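Capsular polysaccharide export system protein KpsC (Thermosulfurimonas dismutans, PDB 6MGB) transfers Kdo in beta-2,4 linkage, with CMP-Kdo the probable donor, and probably helps build the glycolipid anchor of bacterial capsules. Local coordinates at residues Trp117-Met123 and Ala294-Leu299; Arg128-Ile133 and Ile314-Ile318; Phe239-Val245 and Lys258-Gly264. All blocks are in the same frame, centred on the assembly; numbering follows the deposited sequence. Where two conformers were deposited one is given.

Interaction 1 (Trp117-Met123 and Ala294-Leu299)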
loop_
_atom_site.group_PDB
_atom_site.type_symbol
_atom_site.label_atom_id
_atom_site.label_comp_id
_atom_site.label_asym_id
_atom_site.label_seq_id
_atom_site.Cartn_x
_atom_site.Cartn_y
_atom_site.Cartn_z
ATOM N N TRP A 117 4.720 20.909 1.527
ATOM C CA TRP A 117 3.676 20.642 0.547
ATOM C C TRP A 117 2.273 21.029 0.991
ATOM O O TRP A 117 1.362 20.973 0.159
ATOM C CB TRP A 117 3.674 19.147 0.193
ATOM C CG TRP A 117 3.621 18.263 1.405
ATOM C CD1 TRP A 117 4.681 17.737 2.084
ATOM C CD2 TRP A 117 2.445 17.814 2.088
ATOM N NE1 TRP A 117 4.238 16.986 3.146
ATOM C CE2 TRP A 117 2.868 17.016 3.170
ATOM C CE3 TRP A 117 1.076 18.007 1.890
ATOM C CZ2 TRP A 117 1.972 16.412 4.049
ATOM C CZ3 TRP A 117 0.184 17.404 2.763
ATOM C CH2 TRP A 117 0.637 16.618 3.830
ATOM N N GLU A 118 2.055 21.407 2.248
ATOM C CA GLU A 118 0.706 21.657 2.758
ATOM C C GLU A 118 0.255 23.042 2.317
ATOM O O GLU A 118 0.700 24.057 2.859
ATOM C CB GLU A 118 0.669 21.531 4.277
ATOM C CG GLU A 118 1.277 20.250 4.821
ATOM C CD GLU A 118 2.742 20.402 5.178
ATOM O OE1 GLU A 118 3.462 21.129 4.458
ATOM O OE2 GLU A 118 3.171 19.802 6.187
ATOM N N THR A 119 -0.637 23.088 1.334
ATOM C CA THR A 119 -1.222 24.333 0.873
ATOM C C THR A 119 -2.737 24.225 0.889
ATOM O O THR A 119 -3.287 23.126 0.770
ATOM C CB THR A 119 -0.762 24.680 -0.549
ATOM O OG1 THR A 119 -1.293 23.721 -1.472
ATOM C CG2 THR A 119 0.743 24.671 -0.633
ATOM N N PRO A 120 -3.438 25.352 1.032
ATOM C CA PRO A 120 -4.904 25.310 0.927
ATOM C C PRO A 120 -5.382 24.635 -0.345
ATOM O O PRO A 120 -6.392 23.923 -0.331
ATOM C CB PRO A 120 -5.296 26.793 0.966
ATOM C CG PRO A 120 -4.162 27.476 1.645
ATOM C CD PRO A 120 -2.935 26.716 1.266
ATOM N N GLU A 121 -4.664 24.837 -1.451
ATOM C CA GLU A 121 -5.080 24.265 -2.726
ATOM C C GLU A 121 -4.929 22.748 -2.727
ATOM O O GLU A 121 -5.834 22.030 -3.170
ATOM C CB GLU A 121 -4.266 24.897 -3.858
ATOM C CG GLU A 121 -4.972 24.941 -5.203
ATOM C CD GLU A 121 -4.410 23.941 -6.192
ATOM O OE1 GLU A 121 -5.202 23.169 -6.773
ATOM O OE2 GLU A 121 -3.177 23.927 -6.387
ATOM N N LEU A 122 -3.801 22.237 -2.230
ATOM C CA LEU A 122 -3.616 20.790 -2.184
ATOM C C LEU A 122 -4.622 20.145 -1.239
ATOM O O LEU A 122 -5.235 19.123 -1.570
ATOM C CB LEU A 122 -2.190 20.443 -1.754
ATOM C CG LEU A 122 -1.939 18.935 -1.629
ATOM C CD1 LEU A 122 -1.898 18.279 -3.001
ATOM C CD2 LEU A 122 -0.673 18.653 -0.853
ATOM N N MET A 123 -4.791 20.717 -0.046
ATOM C CA MET A 123 -5.700 20.125 0.925
ATOM C C MET A 123 -7.133 20.114 0.410
ATOM O O MET A 123 -7.906 19.211 0.751
ATOM C CB MET A 123 -5.607 20.877 2.252
ATOM C CG MET A 123 -4.208 20.883 2.861
ATOM S SD MET A 123 -3.529 19.229 3.126
ATOM C CE MET A 123 -4.664 18.585 4.348
ATOM N N ALA A 294 -3.266 13.046 1.873
ATOM C CA ALA A 294 -2.767 13.934 0.827
ATOM C C ALA A 294 -1.365 13.530 0.384
ATOM O O ALA A 294 -1.088 13.411 -0.814
ATOM C CB ALA A 294 -2.780 15.380 1.320
ATOM N N ALA A 295 -0.462 13.317 1.341
ATOM C CA ALA A 295 0.898 12.922 0.991
ATOM C C ALA A 295 0.929 11.525 0.380
ATOM O O ALA A 295 1.585 11.298 -0.644
ATOM C CB ALA A 295 1.793 12.983 2.229
ATOM N N ALA A 296 0.217 10.577 0.991
ATOM C CA ALA A 296 0.359 9.178 0.600
ATOM C C ALA A 296 -0.306 8.891 -0.742
ATOM O O ALA A 296 0.232 8.128 -1.553
ATOM C CB ALA A 296 -0.219 8.270 1.684
ATOM N N TYR A 297 -1.476 9.478 -0.994
ATOM C CA TYR A 297 -2.247 9.145 -2.188
ATOM C C TYR A 297 -2.155 10.190 -3.294
ATOM O O TYR A 297 -2.236 9.828 -4.471
ATOM C CB TYR A 297 -3.722 8.923 -1.820
ATOM C CG TYR A 297 -4.060 7.495 -1.409
ATOM C CD1 TYR A 297 -3.309 6.829 -0.446
ATOM C CD2 TYR A 297 -5.139 6.821 -1.974
ATOM C CE1 TYR A 297 -3.615 5.534 -0.066
ATOM C CE2 TYR A 297 -5.453 5.525 -1.599
ATOM C CZ TYR A 297 -4.687 4.887 -0.645
ATOM O OH TYR A 297 -4.986 3.598 -0.263
ATOM N N LEU A 298 -1.985 11.471 -2.964
ATOM C CA LEU A 298 -1.906 12.496 -4.002
ATOM C C LEU A 298 -0.470 12.781 -4.440
ATOM O O LEU A 298 -0.179 12.795 -5.640
ATOM C CB LEU A 298 -2.577 13.788 -3.523
ATOM C CG LEU A 298 -4.064 13.927 -3.857
ATOM C CD1 LEU A 298 -4.906 12.983 -3.012
ATOM C CD2 LEU A 298 -4.523 15.366 -3.676
ATOM N N LEU A 299 0.436 13.007 -3.489
ATOM C CA LEU A 299 1.794 13.437 -3.815
ATOM C C LEU A 299 2.742 12.277 -4.099
ATOM O O LEU A 299 3.563 12.360 -5.020
ATOM C CB LEU A 299 2.367 14.272 -2.670
ATOM C CG LEU A 299 1.577 15.511 -2.238
ATOM C CD1 LEU A 299 2.378 16.308 -1.220
ATOM C CD2 LEU A 299 1.206 16.380 -3.431
#
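Trp117, in the turn before helix 120-135, lays its indole against helix 289-299. Ala295 CB sits over one face of the ring, 3.9 Å from Trp117 CZ2, while Ala294 CB lies 3.9 Å from Trp117 CZ3 and Leu299 CD1 comes within 3.4 Å of Trp117 CB. The indole nitrogen is satisfied by the backbone oxygen of Leu111. Glu118 makes no contact with segment 294-299; its OE2 forms a salt bridge with Arg287. Thr119 is the N-cap of the helix: its OG1 accepts from Leu122 N at 3.0 Å. One turn on, Leu122 reaches across, its CD1 lying 3.7 Å from Leu299 CD2 and 4.0 Å from Leu298 CD2. Met123 starts away from the partner, yet its SD curls back to 4.3 Å from Ala294 CB. No hydrogen bond spans the two segments. This is apolar helix-helix packing away from the CMP site: small alanines let the capped start of helix 120-135 and its preceding tryptophan settle onto the C-terminal part of helix 289-299.

Interaction 2 (Arg128-Ile133 and Ile314-Ile318)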
loop_
_atom_site.group_PDB
_atom_site.type_symbol
_atom_site.label_atom_id
_atom_site.label_comp_id
_atom_site.label_asym_id
_atom_site.label_seq_id
_atom_site.Cartn_x
_atom_site.Cartn_y
_atom_site.Cartn_z
ATOM N N ARG A 128 -11.443 16.520 -1.888
ATOM C CA ARG A 128 -12.243 16.075 -3.025
ATOM C C ARG A 128 -11.959 14.616 -3.357
ATOM O O ARG A 128 -12.883 13.813 -3.537
ATOM C CB ARG A 128 -11.965 16.966 -4.236
ATOM C CG ARG A 128 -12.817 18.225 -4.296
ATOM C CD ARG A 128 -12.009 19.419 -4.785
ATOM N NE ARG A 128 -11.299 19.140 -6.031
ATOM C CZ ARG A 128 -10.320 19.895 -6.521
ATOM N NH1 ARG A 128 -9.922 20.981 -5.872
ATOM N NH2 ARG A 128 -9.732 19.562 -7.661
ATOM N N ALA A 129 -10.678 14.253 -3.449
ATOM C CA ALA A 129 -10.323 12.883 -3.801
ATOM C C ALA A 129 -10.789 11.903 -2.732
ATOM O O ALA A 129 -11.286 10.816 -3.048
ATOM C CB ALA A 129 -8.814 12.773 -4.013
ATOM N N LEU A 130 -10.641 12.273 -1.459
ATOM C CA LEU A 130 -11.058 11.385 -0.379
ATOM C C LEU A 130 -12.561 11.137 -0.423
ATOM O O LEU A 130 -13.016 9.999 -0.258
ATOM C CB LEU A 130 -10.641 11.974 0.968
ATOM C CG LEU A 130 -10.993 11.171 2.222
ATOM C CD1 LEU A 130 -10.354 9.787 2.195
ATOM C CD2 LEU A 130 -10.558 11.936 3.463
ATOM N N LYS A 131 -13.352 12.187 -0.656
ATOM C CA LYS A 131 -14.797 12.011 -0.733
ATOM C C LYS A 131 -15.178 11.095 -1.890
ATOM O O LYS A 131 -16.033 10.215 -1.738
ATOM C CB LYS A 131 -15.490 13.368 -0.874
ATOM C CG LYS A 131 -16.999 13.263 -1.045
ATOM C CD LYS A 131 -17.667 14.626 -1.094
ATOM C CE LYS A 131 -19.125 14.501 -1.514
ATOM N NZ LYS A 131 -19.873 13.518 -0.681
ATOM N N LEU A 132 -14.556 11.286 -3.056
ATOM C CA LEU A 132 -14.864 10.439 -4.204
ATOM C C LEU A 132 -14.531 8.980 -3.918
ATOM O O LEU A 132 -15.303 8.078 -4.263
ATOM C CB LEU A 132 -14.104 10.933 -5.437
ATOM C CG LEU A 132 -14.639 12.205 -6.102
ATOM C CD1 LEU A 132 -13.618 12.770 -7.076
ATOM C CD2 LEU A 132 -15.956 11.933 -6.819
ATOM N N ILE A 133 -13.384 8.727 -3.283
ATOM C CA ILE A 133 -12.986 7.355 -2.978
ATOM C C ILE A 133 -13.965 6.721 -1.999
ATOM O O ILE A 133 -14.342 5.552 -2.145
ATOM C CB ILE A 133 -11.542 7.330 -2.444
ATOM C CG1 ILE A 133 -10.563 7.642 -3.580
ATOM C CG2 ILE A 133 -11.215 5.980 -1.813
ATOM C CD1 ILE A 133 -9.146 7.919 -3.122
ATOM N N ILE A 314 -4.376 11.908 -9.566
ATOM C CA ILE A 314 -5.244 10.915 -8.941
ATOM C C ILE A 314 -6.653 10.986 -9.510
ATOM O O ILE A 314 -7.348 9.967 -9.600
ATOM C CB ILE A 314 -5.246 11.102 -7.410
ATOM C CG1 ILE A 314 -5.975 9.937 -6.734
ATOM C CG2 ILE A 314 -5.881 12.437 -7.039
ATOM C CD1 ILE A 314 -5.919 9.967 -5.218
ATOM N N PHE A 315 -7.103 12.181 -9.900
ATOM C CA PHE A 315 -8.467 12.332 -10.393
ATOM C C PHE A 315 -8.655 11.666 -11.750
ATOM O O PHE A 315 -9.769 11.243 -12.078
ATOM C CB PHE A 315 -8.826 13.816 -10.463
ATOM C CG PHE A 315 -8.850 14.491 -9.118
ATOM C CD1 PHE A 315 -9.938 14.338 -8.273
ATOM C CD2 PHE A 315 -7.782 15.264 -8.693
ATOM C CE1 PHE A 315 -9.965 14.949 -7.035
ATOM C CE2 PHE A 315 -7.805 15.880 -7.454
ATOM C CZ PHE A 315 -8.897 15.721 -6.625
ATOM N N ASP A 316 -7.590 11.557 -12.547
ATOM C CA ASP A 316 -7.691 10.824 -13.805
ATOM C C ASP A 316 -7.959 9.346 -13.554
ATOM O O ASP A 316 -8.762 8.722 -14.258
ATOM C CB ASP A 316 -6.413 11.000 -14.623
ATOM C CG ASP A 316 -6.154 12.445 -14.997
ATOM O OD1 ASP A 316 -7.127 13.161 -15.316
ATOM O OD2 ASP A 316 -4.978 12.862 -14.971
ATOM N N VAL A 317 -7.297 8.769 -12.550
ATOM C CA VAL A 317 -7.495 7.356 -12.246
ATOM C C VAL A 317 -8.844 7.137 -11.575
ATOM O O VAL A 317 -9.541 6.156 -11.863
ATOM C CB VAL A 317 -6.326 6.836 -11.387
ATOM C CG1 VAL A 317 -6.662 5.494 -10.749
ATOM C CG2 VAL A 317 -5.071 6.711 -12.242
ATOM N N ILE A 318 -9.239 8.039 -10.672
ATOM C CA ILE A 318 -10.550 7.921 -10.038
ATOM C C ILE A 318 -11.643 7.892 -11.098
ATOM O O ILE A 318 -12.479 6.982 -11.129
ATOM C CB ILE A 318 -10.767 9.063 -9.027
ATOM C CG1 ILE A 318 -9.830 8.890 -7.829
ATOM C CG2 ILE A 318 -12.222 9.095 -8.555
ATOM C CD1 ILE A 318 -9.885 10.020 -6.818
#
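The two helical segments run side by side in the same direction, their axes inclined by only 16° and 10.8 Å apart at closest approach. Such near-parallel alignment keeps successive turns facing one another: Ala129 is level with Phe315 (CA to CA 6.9 Å) and Ile133 with Ile318 (CA to CA 7.5 Å). The axial separation leaves room for branched and aromatic side chains between the backbones, and the contact is made by van der Waals packing with no hydrogen bond across it. Ala129 is the small residue that admits the larger ones. Its CB touches Ile314 CD1 at 4.2 Å, Phe315 CE1 at 3.9 Å and Ile318 CD1 at 4.1 Å. The CA-to-CB bond of Phe315 runs sideways, but the end of its ring comes close to helix 120-135, where Arg128 CB (4.0 Å from Phe315 CE1) and Leu132 CD1 (4.2 Å from Phe315 CD1) meet the ring edge. A turn further along, Leu132 CB packs on Ile318 CG2 at 4.1 Å, and Ile133 CG1 lies 4.1 Å from Ile318 CD1. The end of Ile133 also nears the start of the partner helix, with its CD1 4.4 Å from Ile314 CD1. Ile133 and Leu130 additionally touch Met255 of helix 248-255, which carries the CMP-binding residues Gln248 and Glu252; the side chain of Ile133 is about 7 Å from that of Glu252 and about 10 Å from the bound nucleotide. In this protein of the GT-B clan, a parallel helix pair thus packs the C-terminal helix 314-322 against helix 120-135, just behind the CMP pocket.

Interaction 3 (Phe239-Val245 and Lys258-Gly264)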
loop_
_atom_site.group_PDB
_atom_site.type_symbol
_atom_site.label_atom_id
_atom_site.label_comp_id
_atom_site.label_asym_id
_atom_site.label_seq_id
_atom_site.Cartn_x
_atom_site.Cartn_y
_atom_site.Cartn_z
ATOM N N PHE A 239 -17.772 -2.536 10.553
ATOM C CA PHE A 239 -16.998 -2.651 11.776
ATOM C C PHE A 239 -16.598 -1.262 12.253
ATOM O O PHE A 239 -16.538 -0.307 11.476
ATOM C CB PHE A 239 -15.742 -3.515 11.573
ATOM C CG PHE A 239 -16.035 -4.919 11.126
ATOM C CD1 PHE A 239 -16.143 -5.947 12.050
ATOM C CD2 PHE A 239 -16.200 -5.213 9.782
ATOM C CE1 PHE A 239 -16.412 -7.240 11.641
ATOM C CE2 PHE A 239 -16.471 -6.504 9.367
ATOM C CZ PHE A 239 -16.578 -7.518 10.299
ATOM N N ASP A 240 -16.338 -1.162 13.554
ATOM C CA ASP A 240 -15.753 0.037 14.139
ATOM C C ASP A 240 -14.278 -0.122 14.467
ATOM O O ASP A 240 -13.544 0.872 14.467
ATOM C CB ASP A 240 -16.499 0.424 15.420
ATOM C CG ASP A 240 -17.951 0.776 15.167
ATOM O OD1 ASP A 240 -18.254 1.311 14.081
ATOM O OD2 ASP A 240 -18.789 0.518 16.056
ATOM N N ARG A 241 -13.830 -1.349 14.737
ATOM C CA ARG A 241 -12.478 -1.617 15.207
ATOM C C ARG A 241 -11.823 -2.645 14.298
ATOM O O ARG A 241 -12.376 -3.729 14.081
ATOM C CB ARG A 241 -12.511 -2.116 16.656
ATOM C CG ARG A 241 -11.168 -2.531 17.217
ATOM C CD ARG A 241 -11.284 -2.853 18.697
ATOM N NE ARG A 241 -11.411 -1.649 19.515
ATOM C CZ ARG A 241 -11.646 -1.652 20.823
ATOM N NH1 ARG A 241 -11.789 -2.799 21.475
ATOM N NH2 ARG A 241 -11.741 -0.506 21.483
ATOM N N ILE A 242 -10.643 -2.309 13.778
ATOM C CA ILE A 242 -9.923 -3.147 12.827
ATOM C C ILE A 242 -8.568 -3.510 13.419
ATOM O O ILE A 242 -7.916 -2.677 14.057
ATOM C CB ILE A 242 -9.740 -2.435 11.469
ATOM C CG1 ILE A 242 -11.061 -1.826 10.988
ATOM C CG2 ILE A 242 -9.192 -3.398 10.428
ATOM C CD1 ILE A 242 -12.197 -2.817 10.840
ATOM N N TYR A 243 -8.148 -4.754 13.199
ATOM C CA TYR A 243 -6.842 -5.245 13.623
ATOM C C TYR A 243 -6.009 -5.587 12.397
ATOM O O TYR A 243 -6.480 -6.299 11.503
ATOM C CB TYR A 243 -6.979 -6.481 14.514
ATOM C CG TYR A 243 -7.507 -6.206 15.904
ATOM C CD1 TYR A 243 -8.863 -6.003 16.126
ATOM C CD2 TYR A 243 -6.652 -6.172 16.998
ATOM C CE1 TYR A 243 -9.349 -5.758 17.396
ATOM C CE2 TYR A 243 -7.130 -5.928 18.270
ATOM C CZ TYR A 243 -8.478 -5.724 18.464
ATOM O OH TYR A 243 -8.953 -5.481 19.731
ATOM N N THR A 244 -4.772 -5.089 12.358
ATOM C CA THR A 244 -3.887 -5.330 11.226
ATOM C C THR A 244 -2.439 -5.325 11.696
ATOM O O THR A 244 -2.094 -4.679 12.690
ATOM C CB THR A 244 -4.078 -4.276 10.123
ATOM O OG1 THR A 244 -3.375 -4.678 8.941
ATOM C CG2 THR A 244 -3.567 -2.907 10.574
ATOM N N VAL A 245 -1.597 -6.056 10.968
ATOM C CA VAL A 245 -0.154 -6.026 11.189
ATOM C C VAL A 245 0.424 -4.885 10.364
ATOM O O VAL A 245 0.942 -3.907 10.915
ATOM C CB VAL A 245 0.510 -7.369 10.825
ATOM C CG1 VAL A 245 2.031 -7.260 10.929
ATOM C CG2 VAL A 245 -0.001 -8.485 11.728
ATOM N N LYS A 258 -12.300 4.474 10.871
ATOM C CA LYS A 258 -12.341 3.358 11.802
ATOM C C LYS A 258 -11.176 3.432 12.785
ATOM O O LYS A 258 -10.167 4.103 12.549
ATOM C CB LYS A 258 -12.296 2.031 11.044
ATOM C CG LYS A 258 -13.341 1.910 9.942
ATOM C CD LYS A 258 -14.751 2.069 10.489
ATOM C CE LYS A 258 -15.796 1.954 9.392
ATOM N NZ LYS A 258 -17.176 2.138 9.922
ATOM N N GLU A 259 -11.334 2.736 13.909
ATOM C CA GLU A 259 -10.242 2.562 14.858
ATOM C C GLU A 259 -9.342 1.438 14.364
ATOM O O GLU A 259 -9.788 0.294 14.229
ATOM C CB GLU A 259 -10.783 2.248 16.251
ATOM C CG GLU A 259 -9.704 2.046 17.305
ATOM C CD GLU A 259 -10.279 1.733 18.671
ATOM O OE1 GLU A 259 -11.297 1.014 18.738
ATOM O OE2 GLU A 259 -9.719 2.212 19.679
ATOM N N VAL A 260 -8.080 1.759 14.094
ATOM C CA VAL A 260 -7.140 0.822 13.487
ATOM C C VAL A 260 -6.060 0.505 14.510
ATOM O O VAL A 260 -5.327 1.398 14.953
ATOM C CB VAL A 260 -6.538 1.387 12.193
ATOM C CG1 VAL A 260 -5.501 0.434 11.619
ATOM C CG2 VAL A 260 -7.642 1.636 11.173
ATOM N N ILE A 261 -5.962 -0.768 14.879
ATOM C CA ILE A 261 -4.984 -1.239 15.852
ATOM C C ILE A 261 -3.882 -1.946 15.072
ATOM O O ILE A 261 -4.107 -3.009 14.483
ATOM C CB ILE A 261 -5.630 -2.161 16.895
ATOM C CG1 ILE A 261 -6.856 -1.471 17.506
ATOM C CG2 ILE A 261 -4.621 -2.526 17.977
ATOM C CD1 ILE A 261 -7.653 -2.325 18.464
ATOM N N CYS A 262 -2.692 -1.348 15.061
ATOM C CA CYS A 262 -1.574 -1.822 14.255
ATOM C C CYS A 262 -0.598 -2.603 15.121
ATOM O O CYS A 262 -0.149 -2.110 16.161
ATOM C CB CYS A 262 -0.845 -0.650 13.593
ATOM S SG CYS A 262 -1.824 0.289 12.413
ATOM N N PHE A 263 -0.257 -3.813 14.677
ATOM C CA PHE A 263 0.724 -4.638 15.368
ATOM C C PHE A 263 2.096 -4.607 14.709
ATOM O O PHE A 263 3.075 -5.034 15.333
ATOM C CB PHE A 263 0.215 -6.079 15.461
ATOM C CG PHE A 263 -0.903 -6.243 16.445
ATOM C CD1 PHE A 263 -2.129 -5.636 16.223
ATOM C CD2 PHE A 263 -0.724 -6.974 17.602
ATOM C CE1 PHE A 263 -3.156 -5.767 17.131
ATOM C CE2 PHE A 263 -1.750 -7.114 18.509
ATOM C CZ PHE A 263 -2.968 -6.510 18.274
ATOM N N GLY A 264 2.182 -4.127 13.469
ATOM C CA GLY A 264 3.429 -3.720 12.871
ATOM C C GLY A 264 3.520 -2.209 12.753
ATOM O O GLY A 264 2.744 -1.460 13.348
#
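A salt bridge on the sheet face shared by Arg241 and Glu259 is the strongest side-chain link: Arg241 NE donates to Glu259 OE1 at 2.8 Å, and Arg241 NH2 reaches the same oxygen at 3.2 Å. Glu259 OE2 is held in turn by Arg275. At the entry to the strands, Lys258 NZ bonds to Phe239 O at 3.0 Å. The backbones form a regular parallel pairing, in which Asp240 O receives Glu259 N (2.9 Å), Ile242 N donates to Glu259 O (2.8 Å), Ile242 O accepts from Ile261 N (2.9 Å), Thr244 N donates to Ile261 O (3.0 Å) and Thr244 O accepts from Phe263 N (2.8 Å). Gly264 N to Val245 O, 2.8 Å, extends the pairing past the strands. Around this frame, Ile261 CD1 makes a CH-pi contact over the Tyr243 ring, 3.9 Å from its centroid, and Phe263 CE1 meets the ring edge at Tyr243 CD2, 3.5 Å away. On the other face, Thr244 CG2 packs on Val260 CG1 at 4.0 Å. Helix 248-255 joins the two strands in a beta-alpha-beta unit; strands 158-162 and 275-276 flank the pair, and helix 180-191 packs against Tyr243 and Phe263.

How the interactions relate
From the N terminus, the chain first builds most of the mixed sheet, then passes Trp117 into helix 120-135, whose start belongs to interaction 1 and whose later turns belong to interaction 2. It then runs through the parallel sheet, where strands 241-244 and 259-262 close the short loop of interaction 3 around helix 248-255. Only afterwards does helix 289-299 return to complete interaction 1, and helix 314-322 completes interaction 2, so these two long loops cross and both enclose interaction 3. Interactions 1 and 2 touch directly, through Leu298 with Ala129 and Ile314, joining three helices. Interaction 3 stands apart in the six-stranded parallel sheet, next to the CMP pocket, its centre about 25 Å from the centre of interaction 1 and about 24 Å from that of interaction 2.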